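Local coordinates for protein phosphoribosylaminoimidazole carboxylase (Bombyx mori, PDB 4JA0) that probably catalyses two steps of purine biosynthesis, carboxylating aminoimidazole ribonucleotide and then joining the product to aspartate to form SAICAR, at residues Lys92-Ile97 / Val206-Ile211; Arg104-Gly109 / Ala189-Lys194; Asp212-Arg217 / Arg249-Val254; Val270-Ser275 / Leu324-Val329; Thr301-Ala306 / Asn334-Val339. All coordinates share one frame; numbering follows the deposited sequence.

Interaction 1 of 5, residues Lys92-Ile97 / Val206-Ile211; sequences KKCEMI and VLADVI
M96 and A208 mark the closest backbone approach, with their CA atoms 7.7 Å apart, so the two backbones stand apart and only side chains bridge the distance. C94 SG rests against V206 CG2 and A208 CB, two carbons that lie next to each other. The sulfur lies 3.5 Å from V206 CG2 and 3.9 Å from A208 CB. Its chi1 of 61° sets SG between the backbone N and the carbonyl carbon. The CB bonds of V206 and A208 both point toward the 92-97 segment.

Strands 94-96 and 205-207 both belong to the antiparallel sheet of the SAICAR synthetase part. They meet through strand 188-200: E95 pairs with V199 and I97 with F197, while V206 pairs with G198. The contact thus joins two short strands that share a partner strand.

M96 brings the second sulfur. Its CB bond does not aim at the 206-211 segment, but two bends, at chi2 and chi3, fold SD and CE back over A208. SD then rests 3.9 Å from A208 CB, and CE lies 4.1 Å from the same methyl. A208 CB is therefore touched by both sulfurs. Beyond it, M96 CE comes within 4.4 Å of D209 CB. The D209 carboxylate also lies close to that of E196, which carries the same charge.

Interaction 2 of 5, residues Arg104-Gly109 / Ala189-Lys194; sequences RRLATG and ALIDMK. With SO4 (sulfate ion), chain J.
R104 and D192 lie side by side and point the same way, as a non-hydrogen-bonded pair of antiparallel strands. Their CA atoms are 4.3 Å apart, and R104 CG packs on D192 CB. The guanidinium and carboxylate planes are 70° apart, and R104 NH1 is 4.5 Å from D192 OD1, too far for a salt bridge. Each charge has its own partner: R104 NE pairs with E130, and D192 OD1 pairs with R217. The R104 chain is extended from CG to NE, and its guanidinium meets the sulfate at the edge, near its own plane. NH1 donates to sulfate O2 over 3.3 Å.

I191 lies against two side chains. L106 crosses it obliquely, and L106 CD1 touches I191 CG1 at 3.5 Å. T108 crosses it at about a right angle, with T108 CG2 3.7 Å from I191 CG2. The same T108 methyl lies 3.6 Å from D192 OD1, while T108 OG1 bonds to E120.

One backbone bond joins the segments, from R105 N to I191 O over 3.0 Å. At R105 the chain changes direction, and the R105 guanidinium forms a salt bridge with E180.

The sulfate probably comes from the crystallisation liquor. It is also bound by S110 N and sits beside G109. R104 and the S110 amide, with R217 in a long, weak ion pair, lie around the anion. This is consistent with the phosphate pocket for the ribotide substrate in SAICAR synthetases.

Interaction 3 of 5, residues Asp212-Arg217 / Arg249-Val254; sequences DSDSWR and RNFAWV
S213 and F251 make the central contact, a CH-pi interaction. S213 CB sits over the face of the F251 ring, 3.6 Å from its centroid and 10° off the ring normal.

Apolar packing adds V254. Its CG1 lies 3.7 Å from W216 CZ2, at the edge of the indole and in its plane. The two side chains slide past each other in opposite directions. V254 CG1 is anti to the backbone N (chi1 167°). The same methyl lies 3.6 Å from S213 OG.

The D214 side chain crosses F251 at about a right angle, and its carboxylate plane is 68° from the ring plane. D214 OD1 comes 3.5 Å from F251 CE1.

Within the turn, two side-chain hydrogen bonds form. D214 N donates to D212 OD1 at 2.6 Å, which forms an Asx turn; the N-H comes from above the carboxylate plane. D212 N donates to S215 OG at 2.8 Å. The carbonyl oxygen D212 O lies over the centre of the W216 indole.

The contact packs helix 241-257 on the turn that leads into strand 216-220. Helix 57-74 also packs here: V67 touches W216 and I59 touches F251.

Interaction 4 of 5, residues Val270-Ser275 / Leu324-Val329; sequences VVFMGS and LVFIAV
V270 pairs with F326 in a parallel ladder that runs on through V271 with I327, F272 with A328, and M273 with V329. Five backbone bonds join the strands. V270 N donates to V325 O at 2.8 Å. V270 O accepts from I327 N at 2.7 Å. F272 N donates to I327 O in the most bent of the bonds (142°), and F272 O accepts from V329 N nearly straight (172°). The last bond, G274 N to V329 O at 3.1 Å, lies just past strand 267-273. V270 O, I327 O and V329 O also take CA-H contacts from F326, V271 and M273.

V271 and M273 turn their backbone polar groups to strand 296-300 and T301 just after it: V271 bonds with D297 and R299, M273 with R299 and T301. Strand 267-273 is thus paired along both edges. The five-stranded parallel sheet of the AIR carboxylase part has strand order 2-1-3-4-5 and helices on both faces, a flavodoxin-like three-layer alpha/beta arrangement.

V270 and F326 lie side by side, with V270 CB 3.6 Å from F326 CD1 at the ring edge. The F272 and F326 rings are nearly parallel but well offset, centroids 5.6 Å apart and planes at 30°. Helix 307-317 covers this face. On the other, V271 CG1 meets V329 CG2 at 3.6 Å and I327 CG2 at 3.9 Å, and helix 279-291 packs over I327, V329 and M273.

Interaction 5 of 5, residues Thr301-Ala306 / Asn334-Val339; sequences TSAHKA and NGLGPV
A303 packs on L336 where the helix 336-343 begins, within the parallel alpha/beta fold of the AIR carboxylase part. The 301-306 segment follows strand 296-300 and leads into helix 307-317. Its S302-A303-H304 sequence matches the Ser-Ala-His motif that borders the active site in PurE relatives, so it probably does so here.

L336 can be followed outward. Its CA already lies 3.5 Å from A303 CB. Its CB is 4.2 Å from the same methyl. CG is anti to the backbone N (chi1 -175°), and the two methyls branch from it. CD1 meets A303 CB at 3.8 Å and also faces T301 O. CD2 comes 3.7 Å from T301 O, and the side chain also touches F272 of the sheet. A303 CB therefore rests on the first turn of the helix, with V339 CB, three residues on in the same turn, 4.2 Å away.

Each segment holds its own shape. S302 OG accepts from K305 N at 3.1 Å, an ST motif, with a weak bond from H304 N. T301 OG1 bonds to T310. V339 and P338 also pack on A303 and H304 of a neighbouring subunit, so the contact lies at a subunit interface.

H304 turns its imidazole to the backbone of G335, where NE2 is 3.8 Å from the amide N. N334, just before G335, caps the helix, its OD1 accepting from G337 N at 3.0 Å.

Overall arrangement
From the N terminus, interaction 1 opens first at 92-97. Interaction 2 opens at 104-109 and closes at 189-194, nested inside the loop that interaction 1 closes at 206-211. Interaction 3 follows in series, from 212-217 to 249-254. These three meet around one antiparallel sheet: I211 packs on M193, V210 O probably bonds to S215 OG, and K194 N probably to S215 O. The chain then passes through helix 241-257 into the AIR carboxylase part. Interaction 4 closes 270-275 onto 324-329. Interaction 5 opens at 301-306 inside that loop and closes at 334-339 beyond it, so they cross. A328 CB packs on G337 CA between them. Interactions 1 and 4 have centres about 43 Å apart.

Interaction 1 of 5, residues Lys92-Ile97 / Val206-Ile211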
# COMPACT_ATOMS: atom_id res chain seq x y z
N LYS A 92 19.62 33.73 42.96
CA LYS A 92 20.34 34.22 41.79
C LYS A 92 19.93 35.68 41.56
O LYS A 92 18.74 35.99 41.57
CB LYS A 92 20.05 33.34 40.57
N LYS A 93 20.89 36.58 41.36
CA LYS A 93 20.58 38.00 41.23
C LYS A 93 19.96 38.37 39.87
O LYS A 93 20.50 38.01 38.81
CB LYS A 93 21.82 38.87 41.48
CG LYS A 93 21.49 40.35 41.64
CD LYS A 93 22.73 41.22 41.72
CE LYS A 93 23.55 40.91 42.95
NZ LYS A 93 24.66 41.90 43.12
N CYS A 94 18.83 39.09 39.91
CA CYS A 94 18.11 39.47 38.69
C CYS A 94 17.21 40.71 38.86
O CYS A 94 16.75 41.00 39.96
CB CYS A 94 17.30 38.28 38.17
SG CYS A 94 16.05 37.66 39.28
N GLU A 95 16.97 41.44 37.77
CA GLU A 95 16.14 42.66 37.85
C GLU A 95 14.66 42.35 37.75
O GLU A 95 14.18 41.80 36.76
CB GLU A 95 16.52 43.69 36.77
CG GLU A 95 17.96 44.19 36.85
CD GLU A 95 18.25 45.34 35.90
OE1 GLU A 95 17.38 45.67 35.06
OE2 GLU A 95 19.35 45.92 36.00
N MET A 96 13.92 42.77 38.76
CA MET A 96 12.53 42.38 38.87
C MET A 96 11.61 43.13 37.89
O MET A 96 11.80 44.32 37.63
CB MET A 96 12.03 42.61 40.30
CG MET A 96 12.84 41.89 41.34
SD MET A 96 12.73 40.10 41.19
CE MET A 96 11.03 39.79 41.65
N ILE A 97 10.65 42.39 37.35
CA ILE A 97 9.57 42.99 36.60
C ILE A 97 8.56 43.42 37.65
O ILE A 97 8.10 42.60 38.44
CB ILE A 97 8.86 41.99 35.63
CG1 ILE A 97 9.84 41.03 34.95
CG2 ILE A 97 8.01 42.74 34.60
CD1 ILE A 97 10.96 41.69 34.25
N VAL A 206 13.20 34.50 35.31
CA VAL A 206 13.16 33.51 36.38
C VAL A 206 12.05 33.85 37.38
O VAL A 206 11.73 35.02 37.58
CB VAL A 206 14.55 33.38 37.09
CG1 VAL A 206 15.63 32.93 36.10
CG2 VAL A 206 14.94 34.68 37.71
N LEU A 207 11.45 32.82 37.97
CA LEU A 207 10.49 33.00 39.06
C LEU A 207 11.31 33.40 40.28
O LEU A 207 12.19 32.65 40.70
CB LEU A 207 9.73 31.71 39.33
CG LEU A 207 8.82 31.74 40.54
CD1 LEU A 207 7.63 32.63 40.28
CD2 LEU A 207 8.37 30.34 40.88
N ALA A 208 11.02 34.56 40.86
CA ALA A 208 12.08 35.18 41.64
C ALA A 208 11.75 35.78 43.00
O ALA A 208 12.67 36.20 43.72
CB ALA A 208 12.77 36.21 40.79
N ASP A 209 10.49 35.86 43.37
CA ASP A 209 10.19 36.53 44.63
C ASP A 209 10.23 35.57 45.81
O ASP A 209 11.28 35.03 46.16
CB ASP A 209 8.84 37.28 44.56
CG ASP A 209 8.62 38.22 45.75
OD1 ASP A 209 7.46 38.63 45.99
OD2 ASP A 209 9.61 38.54 46.45
N VAL A 210 9.07 35.39 46.43
CA VAL A 210 8.90 34.61 47.63
C VAL A 210 7.49 34.06 47.54
O VAL A 210 6.55 34.80 47.26
CB VAL A 210 9.05 35.50 48.86
CG1 VAL A 210 8.23 34.95 50.00
CG2 VAL A 210 10.51 35.62 49.24
N ILE A 211 7.32 32.76 47.74
CA ILE A 211 5.98 32.23 47.81
C ILE A 211 5.81 31.64 49.20
O ILE A 211 6.40 30.60 49.51
CB ILE A 211 5.71 31.18 46.69
CG1 ILE A 211 6.18 31.70 45.33
CG2 ILE A 211 4.24 30.80 46.64
CD1 ILE A 211 6.01 30.71 44.19

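Interaction 2 of 5, residues Arg104-Gly109 / Ala189-Lys194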
# COMPACT_ATOMS: atom_id res chain seq x y z
N ARG A 104 -6.21 32.63 39.91
CA ARG A 104 -7.36 32.22 40.71
C ARG A 104 -8.02 30.98 40.15
O ARG A 104 -8.16 30.86 38.94
CB ARG A 104 -8.42 33.32 40.71
CG ARG A 104 -7.86 34.69 40.93
CD ARG A 104 -8.95 35.71 40.83
NE ARG A 104 -8.39 37.06 40.80
CZ ARG A 104 -8.09 37.76 41.88
NH1 ARG A 104 -8.30 37.24 43.10
NH2 ARG A 104 -7.58 38.97 41.76
N ARG A 105 -8.48 30.10 41.03
CA ARG A 105 -9.29 28.97 40.59
C ARG A 105 -10.75 29.27 40.90
O ARG A 105 -11.64 28.89 40.15
CB ARG A 105 -8.82 27.67 41.29
CG ARG A 105 -9.73 26.46 41.10
CD ARG A 105 -9.81 26.02 39.64
NE ARG A 105 -8.64 25.25 39.22
CZ ARG A 105 -8.42 24.88 37.97
NH1 ARG A 105 -9.28 25.21 37.02
NH2 ARG A 105 -7.32 24.18 37.66
N LEU A 106 -10.97 30.02 41.98
CA LEU A 106 -12.30 30.38 42.45
C LEU A 106 -12.42 31.87 42.48
O LEU A 106 -11.40 32.57 42.53
CB LEU A 106 -12.50 29.89 43.88
CG LEU A 106 -12.66 28.42 44.19
CD1 LEU A 106 -12.82 28.27 45.66
CD2 LEU A 106 -13.92 27.93 43.52
N ALA A 107 -13.65 32.38 42.48
CA ALA A 107 -13.87 33.80 42.71
C ALA A 107 -13.92 34.11 44.22
O ALA A 107 -14.79 33.59 44.95
CB ALA A 107 -15.14 34.27 42.02
N THR A 108 -12.98 34.92 44.68
CA THR A 108 -13.01 35.38 46.06
C THR A 108 -12.12 36.60 46.17
O THR A 108 -11.47 36.97 45.20
CB THR A 108 -12.48 34.30 47.03
OG1 THR A 108 -12.88 34.62 48.37
CG2 THR A 108 -10.96 34.22 46.95
N GLY A 109 -12.11 37.23 47.35
CA GLY A 109 -11.25 38.37 47.59
C GLY A 109 -11.65 39.64 46.87
O GLY A 109 -12.84 39.95 46.70
N ALA A 189 -7.38 23.05 49.41
CA ALA A 189 -7.66 23.72 48.16
C ALA A 189 -6.83 24.98 48.04
O ALA A 189 -6.95 25.88 48.85
CB ALA A 189 -9.13 24.05 48.06
N LEU A 190 -5.96 25.03 47.04
CA LEU A 190 -5.24 26.26 46.73
C LEU A 190 -6.21 27.07 45.91
O LEU A 190 -6.70 26.61 44.87
CB LEU A 190 -3.96 25.97 45.96
CG LEU A 190 -3.07 27.18 45.65
CD1 LEU A 190 -2.60 27.84 46.94
CD2 LEU A 190 -1.87 26.79 44.77
N ILE A 191 -6.49 28.29 46.37
CA ILE A 191 -7.58 29.10 45.83
C ILE A 191 -7.06 30.16 44.91
O ILE A 191 -7.62 30.39 43.84
CB ILE A 191 -8.46 29.72 46.97
CG1 ILE A 191 -9.70 28.86 47.21
CG2 ILE A 191 -9.02 31.04 46.57
CD1 ILE A 191 -9.41 27.55 47.79
N ASP A 192 -5.98 30.81 45.31
CA ASP A 192 -5.33 31.77 44.44
C ASP A 192 -3.89 31.95 44.83
O ASP A 192 -3.45 31.40 45.83
CB ASP A 192 -6.10 33.10 44.36
CG ASP A 192 -6.30 33.78 45.72
OD1 ASP A 192 -7.47 34.00 46.09
OD2 ASP A 192 -5.31 34.16 46.38
N MET A 193 -3.13 32.68 44.01
CA MET A 193 -1.70 32.88 44.25
C MET A 193 -1.19 34.15 43.64
O MET A 193 -1.75 34.62 42.66
CB MET A 193 -0.89 31.79 43.60
CG MET A 193 -0.59 30.60 44.42
SD MET A 193 0.64 29.82 43.39
CE MET A 193 2.05 30.79 43.89
N LYS A 194 -0.07 34.64 44.15
CA LYS A 194 0.64 35.76 43.54
C LYS A 194 2.13 35.43 43.51
O LYS A 194 2.70 34.97 44.50
CB LYS A 194 0.41 37.06 44.33
S SO4 J . -7.26 39.74 45.92
O1 SO4 J . -7.35 40.37 47.24
O2 SO4 J . -8.63 39.39 45.54
O3 SO4 J . -6.69 40.67 44.95
O4 SO4 J . -6.45 38.52 45.96

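Interaction 3 of 5, residues Asp212-Arg217 / Arg249-Val254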
# COMPACT_ATOMS: atom_id res chain seq x y z
N ASP A 212 5.04 32.32 50.06
CA ASP A 212 4.76 31.81 51.40
C ASP A 212 3.27 31.94 51.70
O ASP A 212 2.46 32.04 50.77
CB ASP A 212 5.62 32.51 52.47
CG ASP A 212 5.43 34.03 52.48
OD1 ASP A 212 4.33 34.49 52.11
OD2 ASP A 212 6.35 34.76 52.93
N SER A 213 2.89 31.95 52.98
CA SER A 213 1.47 32.10 53.33
C SER A 213 0.95 33.50 53.12
O SER A 213 -0.24 33.75 53.30
CB SER A 213 1.17 31.65 54.76
OG SER A 213 1.27 30.25 54.88
N ASP A 214 1.83 34.42 52.73
CA ASP A 214 1.39 35.76 52.36
C ASP A 214 1.06 35.82 50.86
O ASP A 214 0.35 36.69 50.42
CB ASP A 214 2.47 36.79 52.71
CG ASP A 214 2.74 36.88 54.21
OD1 ASP A 214 1.79 36.68 55.01
OD2 ASP A 214 3.90 37.14 54.61
N SER A 215 1.53 34.82 50.12
CA SER A 215 1.42 34.81 48.68
C SER A 215 0.14 34.15 48.19
O SER A 215 -0.26 34.34 47.03
CB SER A 215 2.60 34.05 48.07
OG SER A 215 3.83 34.43 48.65
N TRP A 216 -0.53 33.40 49.05
CA TRP A 216 -1.65 32.61 48.59
C TRP A 216 -2.89 32.59 49.47
O TRP A 216 -2.93 33.20 50.54
CB TRP A 216 -1.20 31.17 48.30
CG TRP A 216 -0.67 30.39 49.48
CD1 TRP A 216 -1.11 30.44 50.77
CD2 TRP A 216 0.39 29.43 49.46
NE1 TRP A 216 -0.39 29.58 51.55
CE2 TRP A 216 0.54 28.94 50.78
CE3 TRP A 216 1.23 28.92 48.46
CZ2 TRP A 216 1.50 27.99 51.13
CZ3 TRP A 216 2.18 27.97 48.80
CH2 TRP A 216 2.30 27.51 50.12
N ARG A 217 -3.90 31.88 49.00
CA ARG A 217 -5.14 31.72 49.74
C ARG A 217 -5.42 30.22 49.85
O ARG A 217 -5.61 29.54 48.85
CB ARG A 217 -6.25 32.46 49.01
CG ARG A 217 -7.50 32.70 49.81
CD ARG A 217 -8.32 33.79 49.15
NE ARG A 217 -7.94 35.13 49.60
CZ ARG A 217 -8.02 36.24 48.86
NH1 ARG A 217 -8.43 36.19 47.60
NH2 ARG A 217 -7.66 37.41 49.38
N ARG A 249 0.16 30.54 64.46
CA ARG A 249 -0.13 29.13 64.60
C ARG A 249 -0.65 28.59 63.28
O ARG A 249 -0.38 27.44 62.92
CB ARG A 249 -1.10 28.86 65.77
N ASN A 250 -1.35 29.44 62.52
CA ASN A 250 -1.80 29.05 61.19
C ASN A 250 -0.66 28.86 60.19
O ASN A 250 -0.63 27.87 59.47
CB ASN A 250 -2.78 30.08 60.64
CG ASN A 250 -4.19 29.82 61.09
OD1 ASN A 250 -4.48 28.85 61.79
ND2 ASN A 250 -5.10 30.70 60.69
N PHE A 251 0.30 29.78 60.19
CA PHE A 251 1.42 29.71 59.25
C PHE A 251 2.36 28.56 59.57
O PHE A 251 3.00 28.00 58.68
CB PHE A 251 2.22 31.02 59.22
CG PHE A 251 1.48 32.18 58.59
CD1 PHE A 251 2.15 33.37 58.32
CD2 PHE A 251 0.13 32.09 58.25
CE1 PHE A 251 1.48 34.45 57.73
CE2 PHE A 251 -0.54 33.16 57.67
CZ PHE A 251 0.13 34.33 57.40
N ALA A 252 2.48 28.22 60.86
CA ALA A 252 3.33 27.11 61.29
C ALA A 252 2.75 25.79 60.81
O ALA A 252 3.49 24.89 60.39
CB ALA A 252 3.49 27.11 62.81
N TRP A 253 1.43 25.68 60.85
CA TRP A 253 0.75 24.48 60.37
C TRP A 253 1.04 24.26 58.89
O TRP A 253 1.31 23.14 58.47
CB TRP A 253 -0.76 24.56 60.62
CG TRP A 253 -1.50 23.31 60.21
CD1 TRP A 253 -1.61 22.15 60.93
CD2 TRP A 253 -2.26 23.11 59.01
NE1 TRP A 253 -2.38 21.24 60.24
CE2 TRP A 253 -2.79 21.81 59.06
CE3 TRP A 253 -2.52 23.91 57.90
CZ2 TRP A 253 -3.57 21.28 58.03
CZ3 TRP A 253 -3.30 23.38 56.88
CH2 TRP A 253 -3.81 22.08 56.96
N VAL A 254 0.98 25.33 58.11
CA VAL A 254 1.28 25.26 56.70
C VAL A 254 2.75 24.90 56.44
O VAL A 254 3.02 24.06 55.58
CB VAL A 254 0.91 26.59 55.99
CG1 VAL A 254 1.52 26.64 54.61
CG2 VAL A 254 -0.61 26.76 55.93

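Interaction 4 of 5, residues Val270-Ser275 / Leu324-Val329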
# COMPACT_ATOMS: atom_id res chain seq x y z
N VAL A 270 8.66 -1.02 32.80
CA VAL A 270 9.50 -2.10 32.30
C VAL A 270 9.42 -2.17 30.78
O VAL A 270 8.33 -2.27 30.21
CB VAL A 270 9.10 -3.46 32.91
CG1 VAL A 270 10.09 -4.52 32.52
CG2 VAL A 270 9.02 -3.35 34.42
N VAL A 271 10.57 -2.10 30.12
CA VAL A 271 10.61 -2.26 28.67
C VAL A 271 11.09 -3.66 28.31
O VAL A 271 12.23 -4.01 28.59
CB VAL A 271 11.54 -1.23 28.02
CG1 VAL A 271 11.40 -1.29 26.52
CG2 VAL A 271 11.19 0.17 28.51
N PHE A 272 10.24 -4.48 27.70
CA PHE A 272 10.67 -5.78 27.21
C PHE A 272 11.07 -5.65 25.75
O PHE A 272 10.24 -5.25 24.92
CB PHE A 272 9.55 -6.82 27.28
CG PHE A 272 9.25 -7.33 28.65
CD1 PHE A 272 10.11 -7.08 29.71
CD2 PHE A 272 8.11 -8.08 28.88
CE1 PHE A 272 9.82 -7.57 30.98
CE2 PHE A 272 7.81 -8.56 30.14
CZ PHE A 272 8.67 -8.30 31.19
N MET A 273 12.31 -5.98 25.41
CA MET A 273 12.69 -6.07 24.00
C MET A 273 12.85 -7.55 23.63
O MET A 273 13.42 -8.34 24.39
CB MET A 273 13.97 -5.29 23.72
CG MET A 273 15.10 -5.77 24.55
SD MET A 273 16.38 -4.58 24.92
CE MET A 273 17.29 -4.70 23.41
N GLY A 274 12.34 -7.92 22.45
CA GLY A 274 12.39 -9.30 21.98
C GLY A 274 13.76 -9.79 21.55
O GLY A 274 14.02 -10.99 21.47
N SER A 275 14.65 -8.83 21.27
CA SER A 275 16.03 -9.12 20.87
C SER A 275 16.98 -8.05 21.39
O SER A 275 16.61 -6.88 21.46
CB SER A 275 16.14 -9.17 19.34
OG SER A 275 17.49 -8.96 18.95
N LEU A 324 2.64 0.08 37.62
CA LEU A 324 3.42 -0.72 36.72
C LEU A 324 3.00 -0.48 35.28
O LEU A 324 1.82 -0.63 34.94
CB LEU A 324 3.25 -2.19 37.10
CG LEU A 324 4.03 -3.24 36.33
CD1 LEU A 324 5.51 -2.95 36.43
CD2 LEU A 324 3.71 -4.61 36.89
N VAL A 325 3.96 -0.12 34.44
CA VAL A 325 3.73 0.03 33.01
C VAL A 325 4.73 -0.78 32.21
O VAL A 325 5.94 -0.66 32.44
CB VAL A 325 3.83 1.48 32.58
CG1 VAL A 325 3.76 1.57 31.08
CG2 VAL A 325 2.70 2.27 33.18
N PHE A 326 4.24 -1.61 31.29
CA PHE A 326 5.10 -2.36 30.37
C PHE A 326 5.20 -1.73 28.99
O PHE A 326 4.18 -1.39 28.37
CB PHE A 326 4.59 -3.78 30.19
CG PHE A 326 4.63 -4.59 31.43
CD1 PHE A 326 5.84 -4.85 32.05
CD2 PHE A 326 3.47 -5.13 31.95
CE1 PHE A 326 5.89 -5.61 33.21
CE2 PHE A 326 3.50 -5.91 33.10
CZ PHE A 326 4.71 -6.15 33.74
N ILE A 327 6.42 -1.61 28.49
CA ILE A 327 6.64 -1.17 27.12
C ILE A 327 7.20 -2.33 26.31
O ILE A 327 8.22 -2.92 26.70
CB ILE A 327 7.57 0.05 27.05
CG1 ILE A 327 6.86 1.26 27.69
CG2 ILE A 327 8.00 0.34 25.59
CD1 ILE A 327 7.73 2.47 27.87
N ALA A 328 6.51 -2.66 25.21
CA ALA A 328 6.91 -3.78 24.35
C ALA A 328 7.60 -3.33 23.07
O ALA A 328 6.97 -2.70 22.20
CB ALA A 328 5.71 -4.67 24.02
N VAL A 329 8.87 -3.71 22.96
CA VAL A 329 9.70 -3.39 21.80
C VAL A 329 10.08 -4.65 21.01
O VAL A 329 10.96 -5.41 21.40
CB VAL A 329 10.98 -2.65 22.23
CG1 VAL A 329 11.85 -2.33 21.03
CG2 VAL A 329 10.62 -1.39 22.98

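Interaction 5 of 5, residues Thr301-Ala306 / Asn334-Val339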
# COMPACT_ATOMS: atom_id res chain seq x y z
N THR A 301 13.53 -10.43 26.45
CA THR A 301 12.79 -11.69 26.40
C THR A 301 11.91 -11.76 25.16
O THR A 301 11.38 -10.75 24.68
CB THR A 301 11.91 -11.93 27.65
OG1 THR A 301 11.37 -13.27 27.60
CG2 THR A 301 10.77 -10.91 27.73
N SER A 302 11.73 -12.98 24.66
CA SER A 302 10.99 -13.25 23.45
C SER A 302 9.64 -13.88 23.79
O SER A 302 9.55 -14.70 24.69
CB SER A 302 11.81 -14.20 22.57
OG SER A 302 11.32 -14.33 21.25
N ALA A 303 8.58 -13.48 23.10
CA ALA A 303 7.31 -14.18 23.30
C ALA A 303 7.19 -15.43 22.39
O ALA A 303 6.24 -16.22 22.52
CB ALA A 303 6.15 -13.23 23.07
N HIS A 304 8.15 -15.59 21.48
CA HIS A 304 8.17 -16.73 20.57
C HIS A 304 9.24 -17.75 20.97
O HIS A 304 8.97 -18.95 21.03
CB HIS A 304 8.47 -16.26 19.16
CG HIS A 304 7.60 -15.13 18.69
ND1 HIS A 304 6.31 -15.33 18.25
CD2 HIS A 304 7.86 -13.82 18.53
CE1 HIS A 304 5.80 -14.17 17.85
NE2 HIS A 304 6.72 -13.24 18.01
N LYS A 305 10.44 -17.27 21.25
CA LYS A 305 11.57 -18.13 21.53
C LYS A 305 11.67 -18.51 23.01
O LYS A 305 12.37 -19.47 23.36
CB LYS A 305 12.86 -17.46 21.10
CG LYS A 305 12.91 -17.05 19.65
CD LYS A 305 14.32 -16.59 19.36
CE LYS A 305 14.41 -15.80 18.10
NZ LYS A 305 15.82 -15.46 17.84
N ALA A 306 11.00 -17.74 23.86
CA ALA A 306 11.00 -18.07 25.29
C ALA A 306 9.66 -17.73 25.93
O ALA A 306 9.60 -16.92 26.86
CB ALA A 306 12.12 -17.36 25.98
N ASN A 334 5.21 -8.40 15.72
CA ASN A 334 5.19 -8.23 17.17
C ASN A 334 4.14 -9.10 17.85
O ASN A 334 2.94 -8.82 17.77
CB ASN A 334 5.00 -6.74 17.49
CG ASN A 334 4.62 -6.48 18.94
OD1 ASN A 334 5.03 -7.21 19.86
ND2 ASN A 334 3.87 -5.39 19.15
N GLY A 335 4.60 -10.18 18.48
CA GLY A 335 3.71 -11.01 19.28
C GLY A 335 3.88 -10.75 20.77
O GLY A 335 3.02 -11.09 21.58
N LEU A 336 5.00 -10.12 21.11
CA LEU A 336 5.38 -9.82 22.50
C LEU A 336 4.38 -8.93 23.21
O LEU A 336 3.90 -9.26 24.30
CB LEU A 336 6.76 -9.16 22.51
CG LEU A 336 7.46 -8.83 23.82
CD1 LEU A 336 7.56 -10.08 24.68
CD2 LEU A 336 8.85 -8.28 23.52
N GLY A 337 4.11 -7.77 22.61
CA GLY A 337 3.15 -6.85 23.18
C GLY A 337 1.79 -7.47 23.39
O GLY A 337 1.28 -7.45 24.49
N PRO A 338 1.21 -8.03 22.32
CA PRO A 338 -0.11 -8.68 22.44
C PRO A 338 -0.13 -9.83 23.40
O PRO A 338 -1.16 -10.03 24.04
CB PRO A 338 -0.38 -9.16 21.02
CG PRO A 338 0.28 -8.12 20.16
CD PRO A 338 1.57 -7.81 20.90
N VAL A 339 0.96 -10.57 23.52
CA VAL A 339 0.99 -11.67 24.48
C VAL A 339 1.02 -11.14 25.92
O VAL A 339 0.29 -11.65 26.77
CB VAL A 339 2.11 -12.70 24.15
CG1 VAL A 339 2.52 -13.51 25.37
CG2 VAL A 339 1.64 -13.64 23.05